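Local atomic coordinates of alginase (Pseudoalteromonas, PDB entry 4Q8K), a protein that probably cleaves alginate by beta-elimination, as a polysaccharide lyase of family 18 with a concanavalin-like beta-sandwich catalytic domain. Residues Glu206-Thr211 against Val357-Val362; Asn185-Glu190 against Asn341-Cys346. All coordinates share one frame; numbering follows the deposited sequence.

Contact 1. Residues Glu206-Thr211 against Val357-Val362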
loop_
_atom_site.group_PDB
_atom_site.type_symbol
_atom_site.label_atom_id
_atom_site.label_comp_id
_atom_site.label_asym_id
_atom_site.label_seq_id
_atom_site.Cartn_x
_atom_site.Cartn_y
_atom_site.Cartn_z
ATOM N N GLU A 206 -12.044 -0.339 -11.852
ATOM C CA GLU A 206 -10.880 -1.161 -11.556
ATOM C C GLU A 206 -11.140 -2.138 -10.457
ATOM O O GLU A 206 -11.772 -1.822 -9.497
ATOM C CB GLU A 206 -9.747 -0.364 -10.980
ATOM C CG GLU A 206 -9.249 0.784 -11.723
ATOM C CD GLU A 206 -8.289 1.587 -10.855
ATOM O OE1 GLU A 206 -7.118 1.249 -10.879
ATOM O OE2 GLU A 206 -8.739 2.522 -10.202
ATOM N N VAL A 207 -10.562 -3.305 -10.596
ATOM C CA VAL A 207 -10.616 -4.303 -9.549
ATOM C C VAL A 207 -9.212 -4.850 -9.347
ATOM O O VAL A 207 -8.578 -5.304 -10.306
ATOM C CB VAL A 207 -11.535 -5.472 -9.940
ATOM C CG1 VAL A 207 -11.512 -6.549 -8.866
ATOM C CG2 VAL A 207 -12.966 -4.976 -10.190
ATOM N N PHE A 208 -8.716 -4.789 -8.113
ATOM C CA PHE A 208 -7.462 -5.437 -7.766
ATOM C C PHE A 208 -7.755 -6.443 -6.669
ATOM O O PHE A 208 -8.434 -6.124 -5.691
ATOM C CB PHE A 208 -6.422 -4.418 -7.282
ATOM C CG PHE A 208 -5.140 -5.042 -6.778
ATOM C CD1 PHE A 208 -4.105 -5.314 -7.647
ATOM C CD2 PHE A 208 -4.973 -5.347 -5.430
ATOM C CE1 PHE A 208 -2.912 -5.883 -7.187
ATOM C CE2 PHE A 208 -3.804 -5.919 -4.965
ATOM C CZ PHE A 208 -2.767 -6.187 -5.848
ATOM N N GLU A 209 -7.275 -7.668 -6.853
ATOM C CA GLU A 209 -7.398 -8.689 -5.831
ATOM C C GLU A 209 -6.074 -9.415 -5.691
ATOM O O GLU A 209 -5.381 -9.647 -6.681
ATOM C CB GLU A 209 -8.518 -9.681 -6.163
ATOM C CG GLU A 209 -8.781 -10.690 -5.045
ATOM C CD GLU A 209 -10.161 -11.322 -5.110
ATOM O OE1 GLU A 209 -10.883 -11.117 -6.110
ATOM O OE2 GLU A 209 -10.527 -12.023 -4.142
ATOM N N ALA A 210 -5.727 -9.758 -4.456
ATOM C CA ALA A 210 -4.511 -10.493 -4.178
ATOM C C ALA A 210 -4.629 -11.248 -2.861
ATOM O O ALA A 210 -5.350 -10.830 -1.945
ATOM C CB ALA A 210 -3.322 -9.548 -4.146
ATOM N N THR A 211 -3.954 -12.385 -2.799
ATOM C CA THR A 211 -3.706 -13.097 -1.560
ATOM C C THR A 211 -2.392 -12.536 -1.013
ATOM O O THR A 211 -1.345 -12.599 -1.678
ATOM C CB THR A 211 -3.588 -14.609 -1.827
ATOM O OG1 THR A 211 -4.862 -15.112 -2.250
ATOM C CG2 THR A 211 -3.135 -15.367 -0.591
ATOM N N VAL A 357 6.247 -8.251 1.801
ATOM C CA VAL A 357 4.868 -8.483 1.373
ATOM C C VAL A 357 4.867 -9.414 0.152
ATOM O O VAL A 357 5.439 -9.090 -0.889
ATOM C CB VAL A 357 4.125 -7.168 1.061
ATOM C CG1 VAL A 357 2.719 -7.447 0.506
ATOM C CG2 VAL A 357 4.026 -6.301 2.312
ATOM N N THR A 358 4.233 -10.572 0.300
ATOM C CA THR A 358 4.178 -11.562 -0.769
ATOM C C THR A 358 2.762 -11.624 -1.320
ATOM O O THR A 358 1.814 -11.842 -0.571
ATOM C CB THR A 358 4.576 -12.958 -0.260
ATOM O OG1 THR A 358 5.902 -12.914 0.278
ATOM C CG2 THR A 358 4.540 -13.976 -1.389
ATOM N N MET A 359 2.618 -11.429 -2.625
ATOM C CA MET A 359 1.293 -11.442 -3.226
ATOM C C MET A 359 1.158 -12.551 -4.251
ATOM O O MET A 359 1.994 -12.688 -5.137
ATOM C CB MET A 359 0.987 -10.090 -3.871
ATOM C CG MET A 359 0.809 -8.981 -2.876
ATOM S SD MET A 359 0.158 -7.490 -3.614
ATOM C CE MET A 359 0.453 -6.305 -2.301
ATOM N N THR A 360 0.099 -13.343 -4.103
ATOM C CA THR A 360 -0.207 -14.450 -4.989
ATOM C C THR A 360 -1.674 -14.348 -5.409
ATOM O O THR A 360 -2.420 -13.501 -4.895
ATOM C CB THR A 360 0.011 -15.799 -4.288
ATOM O OG1 THR A 360 -0.678 -15.798 -3.031
ATOM C CG2 THR A 360 1.511 -16.056 -4.049
ATOM N N ASN A 361 -2.088 -15.212 -6.336
ATOM C CA ASN A 361 -3.451 -15.171 -6.860
ATOM C C ASN A 361 -3.857 -13.738 -7.157
ATOM O O ASN A 361 -4.883 -13.255 -6.677
ATOM C CB ASN A 361 -4.438 -15.771 -5.863
ATOM C CG ASN A 361 -4.100 -17.195 -5.490
ATOM O OD1 ASN A 361 -4.249 -17.593 -4.332
ATOM N ND2 ASN A 361 -3.637 -17.972 -6.462
ATOM N N VAL A 362 -3.038 -13.056 -7.941
ATOM C CA VAL A 362 -3.249 -11.650 -8.207
ATOM C C VAL A 362 -4.078 -11.445 -9.469
ATOM O O VAL A 362 -3.860 -12.117 -10.476
ATOM C CB VAL A 362 -1.905 -10.934 -8.367
ATOM C CG1 VAL A 362 -2.108 -9.445 -8.595
ATOM C CG2 VAL A 362 -1.045 -11.186 -7.133
HETATM O O HOH W 1 0.575 -14.519 -0.908
HETATM O O HOH W 2 -6.610 -13.581 -4.152
#
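T211 and T360 form a hydrogen-bonded pair between antiparallel strands of the beta-sandwich, with T211 N giving 2.8 Å to T360 O and T360 N giving 2.9 Å to T211 O. The short axes of 206-211 and 357-360 run at 111° to each other; past T360 the chain turns a corner at N361, which has positive phi. The side chain of T211 spans that corner. Its CB lies 3.4 Å from T360 OG1, and CG2, anti to the backbone N, rests against the same oxygen at 3.5 Å. T211 OG1, beside the backbone N (chi1 -67°), comes 3.3 Å from N361 OD1, though whether the hydroxyl proton goes there or elsewhere remains open. One water bridges T211 O, to which it donates, and T360 OG1; a second bridges N361 O, to which it donates, and T211 OG1. F208, A210, M359 and V362 pack together as an apolar cluster, and F317 and F319 of the opposing sheet meet the F208 ring. M359 SD makes a Met-aromatic contact in the plane of that ring, 87° off its normal and 5.3 Å from its centroid. V362 CG1 touches F208 CE1 at 3.9 Å.

Contact 2. Residues Asn185-Glu190 against Asn341-Cys346. With SO4 (sulfate ion), chain D.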
loop_
_atom_site.group_PDB
_atom_site.type_symbol
_atom_site.label_atom_id
_atom_site.label_comp_id
_atom_site.label_asym_id
_atom_site.label_seq_id
_atom_site.Cartn_x
_atom_site.Cartn_y
_atom_site.Cartn_z
ATOM N N ASN A 185 8.264 9.221 2.350
ATOM C CA ASN A 185 8.537 9.223 3.764
ATOM C C ASN A 185 8.906 7.808 4.194
ATOM O O ASN A 185 8.430 7.274 5.148
ATOM C CB ASN A 185 7.367 9.855 4.561
ATOM C CG ASN A 185 6.058 9.849 3.777
ATOM O OD1 ASN A 185 5.522 8.789 3.500
ATOM N ND2 ASN A 185 5.649 11.014 3.275
ATOM N N GLY A 186 9.778 7.207 3.420
ATOM C CA GLY A 186 10.219 5.862 3.711
ATOM C C GLY A 186 10.896 5.229 2.520
ATOM O O GLY A 186 11.478 5.919 1.681
ATOM N N TRP A 187 10.825 3.908 2.461
ATOM C CA TRP A 187 11.368 3.149 1.344
ATOM C C TRP A 187 10.227 2.378 0.727
ATOM O O TRP A 187 9.360 1.897 1.450
ATOM C CB TRP A 187 12.398 2.149 1.837
ATOM C CG TRP A 187 13.786 2.688 1.911
ATOM C CD1 TRP A 187 14.261 3.834 1.334
ATOM C CD2 TRP A 187 14.877 2.112 2.624
ATOM N NE1 TRP A 187 15.599 3.993 1.631
ATOM C CE2 TRP A 187 15.999 2.941 2.412
ATOM C CE3 TRP A 187 15.023 0.958 3.398
ATOM C CZ2 TRP A 187 17.240 2.669 2.976
ATOM C CZ3 TRP A 187 16.259 0.679 3.944
ATOM C CH2 TRP A 187 17.354 1.530 3.725
ATOM N N ARG A 188 10.223 2.241 -0.594
ATOM C CA ARG A 188 9.154 1.483 -1.241
ATOM C C ARG A 188 9.642 0.444 -2.241
ATOM O O ARG A 188 10.752 0.533 -2.786
ATOM C CB ARG A 188 8.137 2.410 -1.919
ATOM C CG ARG A 188 8.591 2.919 -3.282
ATOM C CD ARG A 188 7.675 3.997 -3.815
ATOM N NE ARG A 188 7.593 5.142 -2.915
ATOM C CZ ARG A 188 6.897 6.245 -3.159
ATOM N NH1 ARG A 188 6.194 6.367 -4.282
ATOM N NH2 ARG A 188 6.899 7.233 -2.273
ATOM N N HIS A 189 8.780 -0.539 -2.468
ATOM C CA HIS A 189 8.928 -1.504 -3.546
ATOM C C HIS A 189 7.501 -1.697 -4.047
ATOM O O HIS A 189 6.685 -2.301 -3.358
ATOM C CB HIS A 189 9.478 -2.810 -3.015
ATOM C CG HIS A 189 10.199 -3.623 -4.044
ATOM N ND1 HIS A 189 10.608 -4.913 -3.815
ATOM C CD2 HIS A 189 10.574 -3.321 -5.312
ATOM C CE1 HIS A 189 11.225 -5.377 -4.894
ATOM N NE2 HIS A 189 11.220 -4.430 -5.812
ATOM N N GLU A 190 7.198 -1.172 -5.232
ATOM C CA GLU A 190 5.816 -0.888 -5.586
ATOM C C GLU A 190 5.599 -0.827 -7.096
ATOM O O GLU A 190 6.511 -0.462 -7.855
ATOM C CB GLU A 190 5.487 0.470 -4.973
ATOM C CG GLU A 190 4.074 0.965 -5.081
ATOM C CD GLU A 190 3.927 2.287 -4.358
ATOM O OE1 GLU A 190 4.320 3.335 -4.923
ATOM O OE2 GLU A 190 3.442 2.274 -3.213
ATOM N N ASN A 341 19.672 7.660 2.956
ATOM C CA ASN A 341 20.449 7.279 4.127
ATOM C C ASN A 341 19.678 7.603 5.419
ATOM O O ASN A 341 19.767 6.867 6.408
ATOM C CB ASN A 341 21.835 7.952 4.123
ATOM C CG ASN A 341 22.862 7.203 3.267
ATOM O OD1 ASN A 341 24.016 7.627 3.151
ATOM N ND2 ASN A 341 22.452 6.092 2.672
ATOM N N SER A 342 18.932 8.700 5.416
ATOM C CA SER A 342 18.129 9.037 6.590
ATOM C C SER A 342 17.125 7.923 6.909
ATOM O O SER A 342 16.910 7.581 8.073
ATOM C CB SER A 342 17.431 10.394 6.453
ATOM O OG SER A 342 16.316 10.334 5.574
ATOM N N PHE A 343 16.523 7.339 5.876
ATOM C CA PHE A 343 15.550 6.272 6.094
ATOM C C PHE A 343 16.235 4.978 6.495
ATOM O O PHE A 343 15.733 4.217 7.320
ATOM C CB PHE A 343 14.663 6.085 4.852
ATOM C CG PHE A 343 13.882 7.312 4.498
ATOM C CD1 PHE A 343 13.121 7.961 5.460
ATOM C CD2 PHE A 343 13.941 7.848 3.220
ATOM C CE1 PHE A 343 12.414 9.101 5.158
ATOM C CE2 PHE A 343 13.242 8.989 2.907
ATOM C CZ PHE A 343 12.469 9.620 3.876
ATOM N N LYS A 344 17.387 4.748 5.918
ATOM C CA LYS A 344 18.225 3.687 6.373
ATOM C C LYS A 344 18.388 3.699 7.876
ATOM O O LYS A 344 18.218 2.724 8.509
ATOM C CB LYS A 344 19.602 3.812 5.749
ATOM C CG LYS A 344 20.484 2.659 6.107
ATOM C CD LYS A 344 21.892 2.814 5.569
ATOM C CE LYS A 344 22.677 1.574 5.870
ATOM N NZ LYS A 344 23.221 1.731 7.213
ATOM N N ASN A 345 18.796 4.822 8.398
ATOM C CA ASN A 345 19.044 4.970 9.825
ATOM C C ASN A 345 17.759 4.871 10.624
ATOM O O ASN A 345 17.731 4.257 11.686
ATOM C CB ASN A 345 19.744 6.290 10.126
ATOM C CG ASN A 345 21.190 6.301 9.654
ATOM O OD1 ASN A 345 21.741 5.267 9.284
ATOM N ND2 ASN A 345 21.803 7.471 9.662
ATOM N N CYS A 346 16.688 5.462 10.100
ATOM C CA CYS A 346 15.394 5.355 10.766
ATOM C C CYS A 346 14.963 3.901 10.952
ATOM O O CYS A 346 14.596 3.493 12.051
ATOM C CB CYS A 346 14.342 6.119 9.975
ATOM S SG CYS A 346 14.494 7.891 10.106
HETATM S S SO4 D . 5.152 10.281 -3.923
HETATM O O1 SO4 D . 5.380 11.426 -4.808
HETATM O O2 SO4 D . 3.828 10.417 -3.313
HETATM O O3 SO4 D . 5.249 9.051 -4.705
HETATM O O4 SO4 D . 6.163 10.277 -2.875
#
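R188 NH1 is gripped from several quarters: it gives a nearly straight hydrogen bond of 2.9 Å to sulfate O3, forms a salt bridge with E157, and has a long ion pair of 3.6 Å with E190 OE1. R188 NH2 reaches sulfate O4 at 3.2 Å, and the sulfur lies in the guanidinium plane at its edge, the geometry of a two-pronged grip on an oxyanion that probably came from the crystallisation liquor. T181 also bonds this sulfate.

Against the helix, the backbone of N185 and G186 lies on the F343 ring. G186 CA sits over one face of it, 4.0 Å from the centroid and 10° off the normal, a CH-pi contact. At the backbone angles of G186 a CB would collide with the carbonyl O of N185, so a residue without a side chain fits here. The opposite face of F343 takes S342 OG over its centre, 3.9 Å above the plane, and that hydroxyl is in turn fixed by N339 O and E336 N. F343 CB lies over the five-membered ring of W187, 4.1 Å from its centroid, while W187 CH2 touches K344 CA at 3.5 Å. An alanine at F343 would keep the CB contact with W187 but would probably open a gap between G186 and S342 OG. W187 NE1 is held by S340 OG.

Helix 340-349 thus lies across the start of strand 186-193, their short axes at 97°; the C334-C346 disulfide ties the helix to the preceding loop, and helix 174-177 also touches W187.

How the contacts relate
Contacts 1 and 2 lie on opposite sides of the chain's centre, about 24 Å between their centres and about 7 Å between nearest atoms, without touching. Their segments alternate along the chain: strand 186-193 is followed by strand 204-216, and much later helix 340-349 is followed by strand 355-368. Contact 1 joins two neighbouring strands of the seven-stranded antiparallel sheet, whereas contact 2 sets the helix against a strand of the other, eight-stranded sheet. Each of the two chain regions therefore contributes to both contacts, so early and late parts of the lyase domain are bound together at two separate places.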